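Local coordinates for protein phospholipase C beta (Meleagris gallopavo, PDB 1JAD) that forms a long, almost entirely helical C-terminal coiled coil of the phospholipase C beta family, which pairs with a second copy of itself, at residues E9-P14 / K184-K189; P16-L21 / E199-N204; A22-M27 / A111-L116; A123-L128 / R192-L197; A145-R150 / E170-H175. All blocks are in the same frame, centred on the assembly; numbering follows the deposited sequence.

Contact 1 (E9-P14 / K184-K189); sequences EVTQLP and KLLTEK. With SO4 (sulfate ion), chain C.
Four acceptors surround Lys189 NZ, more than its three hydrogens can serve singly: the carbonyl and the hydroxyl of Thr11, a water and a sulfate ion. It donates to Thr11 OG1 at 3.2 Å and also to Thr11 O, although the modelled NZ to Thr11 O distance of 2.5 Å is very short and doubtful. The water accepts from Lys189 NZ at 2.8 Å and from Leu13 N, whereas the bond from NZ to sulfate O4 is weak. Lys189 is extended throughout, with CG anti to the backbone N (chi1 -177°), and its chain crosses Thr11 at about a right angle, while it and Leu13 slide past each other in opposite directions, Leu13 CD1 against Lys189 CG. Thr11 OG1 also bonds Met7 O; its methyl CG2 packs on Leu186 CD1 at 3.5 Å. The loop 9-14 is thereby held on helix 161-245, and it rests against helix 75-155 through Val10 on Ile139 and Leu13 on Asn135.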
# COMPACT_ATOMS: atom_id res chain seq x y z
N GLU A 9 20.26 26.43 -1.71
CA GLU A 9 21.50 25.68 -1.69
C GLU A 9 21.50 24.74 -0.49
O GLU A 9 21.94 23.59 -0.56
CB GLU A 9 22.70 26.63 -1.59
CG GLU A 9 22.74 27.73 -2.65
CD GLU A 9 23.98 28.62 -2.52
OE1 GLU A 9 24.21 29.16 -1.41
OE2 GLU A 9 24.71 28.78 -3.53
N VAL A 10 20.97 25.24 0.62
CA VAL A 10 20.94 24.48 1.87
C VAL A 10 19.61 23.79 2.21
O VAL A 10 19.50 23.13 3.24
CB VAL A 10 21.36 25.38 3.05
CG1 VAL A 10 22.78 25.90 2.82
CG2 VAL A 10 20.40 26.54 3.20
N THR A 11 18.60 23.95 1.35
CA THR A 11 17.29 23.32 1.58
C THR A 11 16.91 22.45 0.39
O THR A 11 15.72 22.27 0.11
CB THR A 11 16.16 24.35 1.77
OG1 THR A 11 15.90 25.02 0.53
CG2 THR A 11 16.54 25.36 2.83
N GLN A 12 17.89 21.93 -0.33
CA GLN A 12 17.60 21.12 -1.50
C GLN A 12 17.23 19.67 -1.18
O GLN A 12 17.95 18.97 -0.46
CB GLN A 12 18.77 21.18 -2.49
CG GLN A 12 18.54 20.36 -3.76
CD GLN A 12 19.45 20.79 -4.89
OE1 GLN A 12 20.67 20.90 -4.72
NE2 GLN A 12 18.87 21.04 -6.06
N LEU A 13 16.09 19.24 -1.73
CA LEU A 13 15.58 17.90 -1.51
C LEU A 13 15.32 17.17 -2.83
O LEU A 13 15.12 17.80 -3.86
CB LEU A 13 14.29 17.98 -0.69
CG LEU A 13 14.41 18.65 0.69
CD1 LEU A 13 13.02 18.77 1.32
CD2 LEU A 13 15.35 17.85 1.58
N PRO A 14 15.32 15.82 -2.80
CA PRO A 14 15.08 15.00 -3.99
C PRO A 14 13.65 15.17 -4.49
O PRO A 14 12.70 14.79 -3.81
CB PRO A 14 15.33 13.58 -3.47
CG PRO A 14 16.30 13.81 -2.33
CD PRO A 14 15.59 14.95 -1.65
N LYS A 184 13.08 24.66 11.09
CA LYS A 184 11.63 24.77 10.96
C LYS A 184 11.28 24.90 9.48
O LYS A 184 10.23 24.43 9.02
CB LYS A 184 11.19 26.01 11.74
CG LYS A 184 9.72 26.18 11.91
CD LYS A 184 9.48 27.22 13.00
CE LYS A 184 7.98 27.41 13.23
NZ LYS A 184 7.73 28.41 14.33
N LEU A 185 12.18 25.51 8.72
CA LEU A 185 11.98 25.71 7.28
C LEU A 185 12.10 24.40 6.48
O LEU A 185 11.17 24.01 5.77
CB LEU A 185 13.00 26.72 6.77
CG LEU A 185 12.93 27.00 5.27
CD1 LEU A 185 11.58 27.65 4.89
CD2 LEU A 185 14.08 27.89 4.90
N LEU A 186 13.25 23.74 6.56
CA LEU A 186 13.45 22.47 5.84
C LEU A 186 12.32 21.53 6.20
O LEU A 186 11.74 20.86 5.34
CB LEU A 186 14.76 21.82 6.24
CG LEU A 186 16.09 22.42 5.79
CD1 LEU A 186 16.09 23.92 6.01
CD2 LEU A 186 17.20 21.74 6.58
N THR A 187 12.01 21.49 7.48
CA THR A 187 10.95 20.63 7.95
C THR A 187 9.66 20.92 7.19
O THR A 187 8.95 19.99 6.80
CB THR A 187 10.76 20.78 9.47
OG1 THR A 187 11.89 20.20 10.14
CG2 THR A 187 9.50 20.09 9.92
N GLU A 188 9.36 22.19 6.97
CA GLU A 188 8.16 22.54 6.23
C GLU A 188 8.30 22.14 4.76
O GLU A 188 7.38 21.58 4.16
CB GLU A 188 7.87 24.04 6.37
CG GLU A 188 7.38 24.43 7.78
CD GLU A 188 7.20 25.95 8.00
OE1 GLU A 188 6.77 26.32 9.12
OE2 GLU A 188 7.48 26.77 7.10
N LYS A 189 9.46 22.40 4.17
CA LYS A 189 9.67 22.02 2.78
C LYS A 189 9.66 20.48 2.67
O LYS A 189 9.01 19.91 1.79
CB LYS A 189 10.99 22.59 2.27
CG LYS A 189 11.29 22.32 0.80
CD LYS A 189 12.61 22.97 0.39
CE LYS A 189 12.89 22.76 -1.09
NZ LYS A 189 14.21 23.31 -1.52
S SO4 C . 11.27 24.56 -4.31
O1 SO4 C . 10.71 25.91 -4.07
O2 SO4 C . 11.54 24.37 -5.75
O3 SO4 C . 10.28 23.55 -3.89
O4 SO4 C . 12.52 24.39 -3.55
O HOH W 1 14.68 21.29 -3.45

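Contact 2 (P16-L21 / E199-N204); sequences PQTASL and EKQAEN
Asn204 CG stands anti to its backbone N (chi1 -167°), on the side of the helix that faces Ala19 and Ser20, while Lys200 CG lies beside its own backbone N (chi1 -74°) and the chain runs on extended as far as CE. Both belong to helix 161-245, a long arm of the antiparallel coiled coil, and the segment 16-21 is an extended strip laid along it just before the short helix 21-24. Lys200 meets this strip with its aliphatic part: CE comes within 3.2 Å of Pro16 O, and CD lies against Gln17 CA. One residue on, Thr18 crosses Gln201 at about a right angle, its OG1 3.2 Å from Gln201 CG. That hydroxyl has its hydrogen bond elsewhere, with Glu124 OE1 of helix 75-155, so Thr18 sits between two long helices. Ser20 is the N-cap of helix 21-24, its side chain capping a backbone N beyond the segment. No hydrogen bond joins the two segments. Asn204 ND2 lies 2.7 Å from Ala19 O, but the angle is too poor for a bond, and Asn204 OD1 is buried here with no partner in the model.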
# COMPACT_ATOMS: atom_id res chain seq x y z
N PRO A 16 10.13 14.69 -5.86
CA PRO A 16 9.18 13.57 -5.84
C PRO A 16 9.04 12.79 -7.14
O PRO A 16 8.66 13.35 -8.17
CB PRO A 16 7.88 14.24 -5.42
CG PRO A 16 8.38 15.27 -4.44
CD PRO A 16 9.47 15.88 -5.30
N GLN A 17 9.34 11.49 -7.10
CA GLN A 17 9.21 10.65 -8.28
C GLN A 17 9.19 9.16 -7.95
O GLN A 17 10.04 8.67 -7.22
CB GLN A 17 10.35 10.90 -9.26
CG GLN A 17 11.72 10.49 -8.75
CD GLN A 17 12.71 10.24 -9.87
OE1 GLN A 17 12.53 9.33 -10.68
NE2 GLN A 17 13.75 11.06 -9.94
N THR A 18 8.20 8.45 -8.50
CA THR A 18 8.07 7.01 -8.29
C THR A 18 7.94 6.34 -9.65
O THR A 18 7.34 6.90 -10.57
CB THR A 18 6.81 6.63 -7.46
OG1 THR A 18 7.01 7.00 -6.09
CG2 THR A 18 6.56 5.12 -7.53
N ALA A 19 8.51 5.15 -9.77
CA ALA A 19 8.45 4.40 -11.02
C ALA A 19 7.03 4.40 -11.53
O ALA A 19 6.08 4.41 -10.74
CB ALA A 19 8.93 2.96 -10.79
N SER A 20 6.88 4.42 -12.85
CA SER A 20 5.55 4.41 -13.45
C SER A 20 5.09 2.97 -13.63
O SER A 20 5.86 2.04 -13.43
CB SER A 20 5.58 5.13 -14.80
OG SER A 20 6.56 4.56 -15.65
N LEU A 21 3.82 2.80 -14.01
CA LEU A 21 3.28 1.47 -14.21
C LEU A 21 4.09 0.82 -15.32
O LEU A 21 4.23 -0.39 -15.37
CB LEU A 21 1.81 1.54 -14.63
CG LEU A 21 0.89 0.38 -14.22
CD1 LEU A 21 -0.31 0.37 -15.14
CD2 LEU A 21 1.60 -0.94 -14.32
N GLU A 199 1.60 11.34 -2.77
CA GLU A 199 0.51 11.58 -3.69
C GLU A 199 0.71 10.81 -5.00
O GLU A 199 -0.22 10.20 -5.52
CB GLU A 199 0.41 13.07 -3.96
CG GLU A 199 -0.85 13.51 -4.64
CD GLU A 199 -0.88 15.01 -4.84
OE1 GLU A 199 -0.11 15.52 -5.68
OE2 GLU A 199 -1.66 15.68 -4.13
N LYS A 200 1.93 10.83 -5.53
CA LYS A 200 2.21 10.12 -6.77
C LYS A 200 2.01 8.63 -6.54
O LYS A 200 1.31 7.96 -7.30
CB LYS A 200 3.65 10.38 -7.21
CG LYS A 200 3.87 11.77 -7.80
CD LYS A 200 5.32 11.96 -8.16
CE LYS A 200 5.53 13.28 -8.88
NZ LYS A 200 4.78 13.29 -10.17
N GLN A 201 2.60 8.12 -5.47
CA GLN A 201 2.47 6.72 -5.12
C GLN A 201 1.00 6.31 -5.09
O GLN A 201 0.64 5.24 -5.60
CB GLN A 201 3.16 6.49 -3.77
CG GLN A 201 4.65 6.75 -3.91
CD GLN A 201 5.39 6.85 -2.60
OE1 GLN A 201 6.63 6.82 -2.58
NE2 GLN A 201 4.66 7.00 -1.50
N ALA A 202 0.14 7.17 -4.55
CA ALA A 202 -1.28 6.84 -4.50
C ALA A 202 -1.83 6.73 -5.92
O ALA A 202 -2.58 5.79 -6.24
CB ALA A 202 -2.05 7.90 -3.73
N GLU A 203 -1.44 7.68 -6.76
CA GLU A 203 -1.86 7.74 -8.15
C GLU A 203 -1.38 6.49 -8.90
O GLU A 203 -2.08 5.94 -9.75
CB GLU A 203 -1.25 9.00 -8.79
CG GLU A 203 -1.22 9.01 -10.31
CD GLU A 203 -0.43 10.20 -10.87
OE1 GLU A 203 -0.89 11.36 -10.74
OE2 GLU A 203 0.67 9.96 -11.44
N ASN A 204 -0.18 6.05 -8.56
CA ASN A 204 0.40 4.88 -9.19
C ASN A 204 -0.41 3.64 -8.81
O ASN A 204 -0.80 2.85 -9.68
CB ASN A 204 1.86 4.77 -8.73
CG ASN A 204 2.64 3.78 -9.55
OD1 ASN A 204 2.59 2.58 -9.31
ND2 ASN A 204 3.36 4.29 -10.54

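Contact 3 (A22-M27 / A111-L116); sequences AELQQM and AKITEL
Leu24 and Ile113 meet obliquely, methyl to methyl, with Leu24 CD1 4.0 Å from Ile113 CG2. The torsions of Ile113 divide its two branches between two partners. CG2 is anti to the backbone N and faces Leu24; CG1 lies beside that nitrogen (chi1 -80°), and its terminal CD1 touches Gln25 CG at 3.9 Å. Gln25 thus contributes its aliphatic part, even though its CB points away from helix 75-155. Leu24 is forked in turn, for its second methyl, CD2, lies 4.2 Å from Leu116 CB.

Met27, modelled as selenomethionine, approaches Leu116 tip to tip. Its chain is extended to SE and then bends (chi3 64°), which turns CE toward the Leu116 CD2 methyl, 4.1 Å away. SE itself lies 3.7 Å from Leu116 CD1, so the two methyls of Leu116 meet different atoms of the same partner. Leu24 and Met27, the two ends of a type I turn with a weak Met27 N to Leu24 O bond, both touch Leu116, and Met27 is the N-cap of helix 28-64. No hydrogen bond crosses between the segments; the touching side-chain atoms are aliphatic carbons and the selenium.

Three long helices converge here: Ile113, on helix 75-155, also packs on Phe30 of helix 28-64 and on Ile208 of helix 161-245, while Leu24 of the short helix 21-24 rests on Asn204.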
# COMPACT_ATOMS: atom_id res chain seq x y z
N ALA A 22 4.61 1.66 -16.21
CA ALA A 22 5.40 1.20 -17.36
C ALA A 22 6.73 0.61 -16.93
O ALA A 22 7.13 -0.44 -17.42
CB ALA A 22 5.64 2.36 -18.32
N GLU A 23 7.41 1.30 -16.02
CA GLU A 23 8.70 0.82 -15.53
C GLU A 23 8.56 -0.51 -14.80
O GLU A 23 9.39 -1.41 -14.96
CB GLU A 23 9.31 1.86 -14.59
CG GLU A 23 9.62 3.19 -15.27
CD GLU A 23 10.26 4.20 -14.33
OE1 GLU A 23 11.29 3.87 -13.71
OE2 GLU A 23 9.73 5.32 -14.22
N LEU A 24 7.49 -0.63 -14.01
CA LEU A 24 7.21 -1.82 -13.23
C LEU A 24 6.79 -3.05 -14.03
O LEU A 24 7.10 -4.18 -13.65
CB LEU A 24 6.14 -1.51 -12.19
CG LEU A 24 6.55 -0.42 -11.20
CD1 LEU A 24 5.40 -0.09 -10.26
CD2 LEU A 24 7.76 -0.89 -10.42
N GLN A 25 6.07 -2.83 -15.13
CA GLN A 25 5.60 -3.92 -15.99
C GLN A 25 6.72 -4.52 -16.82
O GLN A 25 6.48 -5.38 -17.67
CB GLN A 25 4.51 -3.41 -16.95
CG GLN A 25 3.24 -2.94 -16.29
CD GLN A 25 2.31 -2.26 -17.27
OE1 GLN A 25 1.22 -1.84 -16.90
NE2 GLN A 25 2.75 -2.14 -18.52
N GLN A 26 7.95 -4.05 -16.59
CA GLN A 26 9.09 -4.55 -17.34
C GLN A 26 10.12 -5.25 -16.47
O GLN A 26 11.02 -5.91 -16.98
CB GLN A 26 9.74 -3.40 -18.10
CG GLN A 26 8.78 -2.61 -18.97
CD GLN A 26 7.96 -3.50 -19.89
OE1 GLN A 26 8.51 -4.26 -20.69
NE2 GLN A 26 6.64 -3.41 -19.79
N MSE A 27 9.99 -5.12 -15.15
CA MSE A 27 10.93 -5.77 -14.24
C MSE A 27 10.90 -7.29 -14.45
O MSE A 27 9.88 -7.85 -14.85
CB MSE A 27 10.59 -5.41 -12.79
CG MSE A 27 10.63 -3.91 -12.50
SE MSE A 27 10.38 -3.43 -10.76
CE MSE A 27 11.83 -4.18 -9.98
N ALA A 111 -0.94 -7.98 -6.97
CA ALA A 111 -0.17 -8.36 -5.80
C ALA A 111 1.32 -8.20 -6.06
O ALA A 111 2.05 -7.60 -5.26
CB ALA A 111 -0.46 -9.80 -5.42
N LYS A 112 1.76 -8.71 -7.20
CA LYS A 112 3.17 -8.63 -7.56
C LYS A 112 3.61 -7.19 -7.73
O LYS A 112 4.47 -6.71 -6.99
CB LYS A 112 3.44 -9.41 -8.85
CG LYS A 112 4.90 -9.82 -9.01
CD LYS A 112 5.31 -10.65 -7.79
CE LYS A 112 6.73 -11.19 -7.87
NZ LYS A 112 7.05 -11.99 -6.65
N ILE A 113 3.04 -6.48 -8.70
CA ILE A 113 3.42 -5.10 -8.91
C ILE A 113 3.27 -4.25 -7.67
O ILE A 113 4.10 -3.38 -7.41
CB ILE A 113 2.65 -4.46 -10.09
CG1 ILE A 113 3.29 -4.88 -11.40
CG2 ILE A 113 2.67 -2.94 -9.97
CD1 ILE A 113 2.79 -4.12 -12.61
N THR A 114 2.23 -4.49 -6.88
CA THR A 114 2.07 -3.72 -5.66
C THR A 114 3.28 -3.98 -4.77
O THR A 114 3.70 -3.11 -4.00
CB THR A 114 0.79 -4.09 -4.93
OG1 THR A 114 -0.33 -3.57 -5.66
CG2 THR A 114 0.79 -3.51 -3.52
N GLU A 115 3.84 -5.18 -4.89
CA GLU A 115 5.02 -5.56 -4.13
C GLU A 115 6.19 -4.67 -4.56
O GLU A 115 6.68 -3.86 -3.78
CB GLU A 115 5.37 -7.03 -4.40
CG GLU A 115 6.81 -7.42 -4.03
CD GLU A 115 7.15 -8.86 -4.37
OE1 GLU A 115 8.36 -9.20 -4.34
OE2 GLU A 115 6.23 -9.66 -4.65
N LEU A 116 6.61 -4.84 -5.81
CA LEU A 116 7.73 -4.07 -6.37
C LEU A 116 7.59 -2.58 -6.05
O LEU A 116 8.51 -1.97 -5.50
CB LEU A 116 7.78 -4.29 -7.89
CG LEU A 116 7.80 -5.75 -8.37
CD1 LEU A 116 7.68 -5.80 -9.89
CD2 LEU A 116 9.06 -6.44 -7.88

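Contact 4 (A123-L128 / R192-L197); sequences AELKAL and RYQQKL. With SO4 (sulfate ion), chain C.
Leu125 and Leu197 cross obliquely, their CD2 methyls meeting at 3.4 Å, which is tight for two methyl groups. The other branch of Leu197 is shared: its CD1 lies 3.9 Å from Leu128 CD2 and also approaches the CB of Glu124. Leu128 is the second main side chain of helix 75-155, with CG anti to its backbone N and its two methyls spread over successive residues of the opposing helix. CD1 meets Tyr193 CB at 3.8 Å, the two side chains crossing at about a right angle, while CD2 rests on the helix backbone, 3.5 Å from Gln194 CA.

Tyr193 starts toward helix 75-155, but its ring leads away from it, and at the ring edge, in plane, lies O3 of a sulfate. The same O3 sits at the edge of the Arg192 guanidinium, again in plane, gripped by NH1 at 2.8 Å and by NH2 at 3.0 Å. This ion probably comes from the crystallisation liquor. Leu13 and Pro14 of the N-terminal loop pack on Leu128, and Leu13 and Pro16 on Tyr193.

The segment axes run antiparallel, 171° between their directions and 10.7 Å apart at closest approach. Leu197 lying against both Leu125 and Leu128, between two long, nearly antiparallel helices, fits the antiparallel coiled coil that makes up this C-terminal region.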
# COMPACT_ATOMS: atom_id res chain seq x y z
N ALA A 123 11.81 3.09 -0.29
CA ALA A 123 13.17 3.59 -0.47
C ALA A 123 13.16 5.07 -0.82
O ALA A 123 14.05 5.80 -0.41
CB ALA A 123 13.86 2.81 -1.57
N GLU A 124 12.15 5.50 -1.57
CA GLU A 124 12.05 6.91 -1.94
C GLU A 124 11.81 7.71 -0.68
O GLU A 124 12.56 8.63 -0.38
CB GLU A 124 10.89 7.10 -2.92
CG GLU A 124 11.00 6.15 -4.09
CD GLU A 124 9.73 6.05 -4.89
OE1 GLU A 124 8.64 6.23 -4.30
OE2 GLU A 124 9.82 5.76 -6.10
N LEU A 125 10.77 7.35 0.07
CA LEU A 125 10.45 8.04 1.31
C LEU A 125 11.64 8.05 2.22
O LEU A 125 11.86 9.01 2.96
CB LEU A 125 9.28 7.37 2.04
CG LEU A 125 7.88 7.38 1.41
CD1 LEU A 125 6.95 6.58 2.30
CD2 LEU A 125 7.38 8.81 1.26
N LYS A 126 12.43 6.99 2.18
CA LYS A 126 13.59 6.92 3.05
C LYS A 126 14.66 7.87 2.55
O LYS A 126 15.31 8.56 3.34
CB LYS A 126 14.11 5.48 3.08
CG LYS A 126 15.21 5.25 4.09
CD LYS A 126 15.57 3.76 4.14
CE LYS A 126 16.69 3.51 5.14
NZ LYS A 126 17.93 4.22 4.72
N ALA A 127 14.83 7.94 1.24
CA ALA A 127 15.84 8.82 0.67
C ALA A 127 15.51 10.29 0.95
O ALA A 127 16.40 11.08 1.26
CB ALA A 127 15.97 8.58 -0.83
N LEU A 128 14.23 10.66 0.86
CA LEU A 128 13.82 12.03 1.12
C LEU A 128 14.14 12.41 2.57
O LEU A 128 14.79 13.43 2.83
CB LEU A 128 12.33 12.19 0.84
CG LEU A 128 11.65 13.52 1.16
CD1 LEU A 128 12.28 14.67 0.36
CD2 LEU A 128 10.17 13.39 0.84
N ARG A 192 6.33 19.32 2.41
CA ARG A 192 5.71 19.52 1.10
C ARG A 192 6.20 18.46 0.12
O ARG A 192 5.40 17.89 -0.61
CB ARG A 192 6.01 20.94 0.55
CG ARG A 192 5.59 21.16 -0.92
CD ARG A 192 5.47 22.64 -1.29
NE ARG A 192 6.68 23.40 -0.96
CZ ARG A 192 7.75 23.45 -1.74
NH1 ARG A 192 7.73 22.80 -2.90
NH2 ARG A 192 8.84 24.11 -1.35
N TYR A 193 7.50 18.18 0.11
CA TYR A 193 8.02 17.15 -0.78
C TYR A 193 7.47 15.76 -0.46
O TYR A 193 7.23 14.95 -1.37
CB TYR A 193 9.54 17.12 -0.74
CG TYR A 193 10.20 18.12 -1.69
CD1 TYR A 193 9.88 19.49 -1.64
CD2 TYR A 193 11.16 17.70 -2.62
CE1 TYR A 193 10.48 20.40 -2.50
CE2 TYR A 193 11.77 18.60 -3.48
CZ TYR A 193 11.43 19.95 -3.42
OH TYR A 193 12.06 20.85 -4.25
N GLN A 194 7.26 15.46 0.82
CA GLN A 194 6.76 14.13 1.17
C GLN A 194 5.30 13.98 0.76
O GLN A 194 4.90 12.95 0.21
CB GLN A 194 6.94 13.86 2.67
CG GLN A 194 6.28 12.55 3.09
CD GLN A 194 6.49 12.19 4.56
OE1 GLN A 194 5.75 11.37 5.09
NE2 GLN A 194 7.49 12.76 5.19
N GLN A 195 4.51 15.01 1.01
CA GLN A 195 3.11 15.01 0.66
C GLN A 195 2.91 14.75 -0.83
O GLN A 195 2.08 13.94 -1.24
CB GLN A 195 2.50 16.34 1.09
CG GLN A 195 1.13 16.67 0.51
CD GLN A 195 1.22 17.17 -0.93
OE1 GLN A 195 1.82 18.22 -1.20
NE2 GLN A 195 0.65 16.41 -1.86
N LYS A 196 3.68 15.45 -1.66
CA LYS A 196 3.56 15.31 -3.11
C LYS A 196 3.99 13.90 -3.50
O LYS A 196 3.38 13.25 -4.36
CB LYS A 196 4.46 16.35 -3.79
CG LYS A 196 3.98 16.86 -5.15
CD LYS A 196 3.77 15.78 -6.19
CE LYS A 196 3.20 16.38 -7.49
NZ LYS A 196 1.91 17.13 -7.30
N LEU A 197 5.05 13.42 -2.86
CA LEU A 197 5.60 12.09 -3.13
C LEU A 197 4.58 11.00 -2.83
O LEU A 197 4.35 10.10 -3.64
CB LEU A 197 6.86 11.89 -2.29
CG LEU A 197 7.69 10.62 -2.51
CD1 LEU A 197 9.01 10.70 -1.78
CD2 LEU A 197 6.90 9.43 -2.02
S SO4 C . 11.27 24.56 -4.31
O1 SO4 C . 10.71 25.91 -4.07
O2 SO4 C . 11.54 24.37 -5.75
O3 SO4 C . 10.28 23.55 -3.89
O4 SO4 C . 12.52 24.39 -3.55

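Contact 5 (A145-R150 / E170-H175); sequences AKRLDR and EINNSH
Arg147 and Asn172 make a polar contact between two nearly antiparallel helices. The bond from Arg147 NH1 reaches Asn172 OD1 at the edge of the guanidinium, near its plane, with the guanidinium and amide planes 32° apart. It is bent, 118° at the hydrogen, and its modelled length of 2.4 Å is very short and therefore doubtful. Arg147 NH2 has a charged partner of its own, a salt bridge to Glu144 OE1 on the same helix.

Contacts with a flat group centre on His175. Arg147 CD presses on the ring, 3.4 Å from His175 CG, and NE lies over one ring face. The guanidinium is inclined to the ring by 52°, far from a parallel stack.

Apolar packing centres on Ile171, which meets the aliphatic parts of both arginines. Arg150 crosses it obliquely, Arg150 CB 3.8 Å from Ile171 CG2, and Ile171 CD1 reaches the Arg150 carbonyl. Within its own helix, Lys146 CB lies over the centre of one face of the Arg150 guanidinium.

Met85 of the second subunit packs on both Arg147 and Asn172. The buried Arg147 guanidinium thus has the Glu144 carboxylate as its charged partner and probably also the Asn172 oxygen. With Arg147 NE 4.6 Å from His175 NE2, its charge would tend to disfavour protonation of the histidine, while Glu144 and Glu92 of the second subunit, which touch His175, could offset this, leaving the charge undecided.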
# COMPACT_ATOMS: atom_id res chain seq x y z
N ALA A 145 29.64 27.49 12.38
CA ALA A 145 30.96 27.88 11.89
C ALA A 145 30.96 29.39 11.75
O ALA A 145 31.93 30.05 12.11
CB ALA A 145 31.22 27.24 10.55
N LYS A 146 29.87 29.92 11.20
CA LYS A 146 29.71 31.36 11.01
C LYS A 146 29.75 32.05 12.38
O LYS A 146 30.40 33.08 12.56
CB LYS A 146 28.35 31.67 10.35
CG LYS A 146 28.06 30.95 9.05
CD LYS A 146 29.13 31.23 8.00
CE LYS A 146 28.78 30.57 6.67
NZ LYS A 146 27.48 31.10 6.14
N ARG A 147 29.06 31.45 13.34
CA ARG A 147 29.01 31.98 14.70
C ARG A 147 30.43 32.17 15.23
O ARG A 147 30.79 33.28 15.65
CB ARG A 147 28.24 31.03 15.62
CG ARG A 147 27.86 31.62 16.96
CD ARG A 147 27.33 30.53 17.87
NE ARG A 147 28.40 29.63 18.31
CZ ARG A 147 29.23 29.91 19.31
NH1 ARG A 147 29.11 31.05 19.97
NH2 ARG A 147 30.19 29.05 19.64
N LEU A 148 31.24 31.10 15.21
CA LEU A 148 32.61 31.21 15.70
C LEU A 148 33.35 32.34 15.01
O LEU A 148 34.03 33.14 15.67
CB LEU A 148 33.42 29.92 15.47
CG LEU A 148 33.38 28.66 16.35
CD1 LEU A 148 33.42 29.09 17.80
CD2 LEU A 148 32.17 27.86 16.09
N ASP A 149 33.23 32.40 13.69
CA ASP A 149 33.91 33.42 12.89
C ASP A 149 33.44 34.84 13.23
O ASP A 149 34.25 35.77 13.34
CB ASP A 149 33.73 33.13 11.40
CG ASP A 149 34.60 34.02 10.52
OD1 ASP A 149 34.23 35.19 10.27
OD2 ASP A 149 35.67 33.54 10.09
N ARG A 150 32.13 35.03 13.39
CA ARG A 150 31.62 36.35 13.73
C ARG A 150 32.21 36.79 15.06
O ARG A 150 32.58 37.95 15.23
CB ARG A 150 30.10 36.33 13.81
CG ARG A 150 29.41 36.19 12.46
CD ARG A 150 27.96 35.78 12.67
NE ARG A 150 27.25 35.51 11.42
CZ ARG A 150 26.08 34.87 11.37
NH1 ARG A 150 25.51 34.43 12.50
NH2 ARG A 150 25.49 34.65 10.20
N GLU A 170 24.47 38.97 21.17
CA GLU A 170 23.70 39.17 19.96
C GLU A 170 24.04 38.13 18.91
O GLU A 170 23.16 37.60 18.25
CB GLU A 170 23.92 40.57 19.38
CG GLU A 170 23.40 41.68 20.27
CD GLU A 170 23.56 43.04 19.62
OE1 GLU A 170 23.30 44.05 20.31
OE2 GLU A 170 23.94 43.09 18.43
N ILE A 171 25.32 37.83 18.76
CA ILE A 171 25.74 36.82 17.79
C ILE A 171 25.23 35.44 18.23
O ILE A 171 24.53 34.75 17.48
CB ILE A 171 27.28 36.82 17.65
CG1 ILE A 171 27.75 38.18 17.12
CG2 ILE A 171 27.73 35.72 16.69
CD1 ILE A 171 29.26 38.34 17.07
N ASN A 172 25.55 35.04 19.46
CA ASN A 172 25.08 33.75 19.95
C ASN A 172 23.58 33.62 19.81
O ASN A 172 23.08 32.59 19.40
CB ASN A 172 25.47 33.55 21.42
CG ASN A 172 26.96 33.48 21.60
OD1 ASN A 172 27.62 32.64 21.00
ND2 ASN A 172 27.51 34.37 22.43
N ASN A 173 22.88 34.69 20.17
CA ASN A 173 21.42 34.72 20.08
C ASN A 173 20.98 34.44 18.66
O ASN A 173 20.08 33.62 18.43
CB ASN A 173 20.92 36.10 20.49
CG ASN A 173 19.43 36.26 20.28
OD1 ASN A 173 18.88 37.34 20.51
ND2 ASN A 173 18.78 35.19 19.84
N SER A 174 21.61 35.13 17.72
CA SER A 174 21.33 34.96 16.30
C SER A 174 21.40 33.49 15.91
O SER A 174 20.46 32.93 15.36
CB SER A 174 22.36 35.75 15.48
OG SER A 174 22.34 35.37 14.10
N HIS A 175 22.55 32.88 16.21
CA HIS A 175 22.83 31.49 15.90
C HIS A 175 21.74 30.52 16.33
O HIS A 175 21.15 29.82 15.50
CB HIS A 175 24.14 31.06 16.54
CG HIS A 175 24.41 29.59 16.45
ND1 HIS A 175 24.61 28.95 15.24
CD2 HIS A 175 24.45 28.62 17.40
CE1 HIS A 175 24.76 27.65 15.46
NE2 HIS A 175 24.68 27.43 16.76

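Contacts 4 and 5 pair the same two long helices, 75-155 and 161-245, with centres 33 Å apart, contact 5 lying nearer the turn between them. The N-terminal loop segment runs back along this pair: contacts 1 and 2 dock successive pieces of it on helix 161-245, and contact 4 lies about midway, 12 and 11 Å from their centres. Contacts 2 and 4 also meet through packing of Pro16 on Tyr193. One sulfate joins contacts 1 and 4, bonded by Arg192 and weakly by Lys189. Contact 3 continues from contact 2, with centres 12 Å apart and Leu21 CD2 3.8 Å from Ile113 CD1; it is farthest from contact 5, about 51 Å between centres.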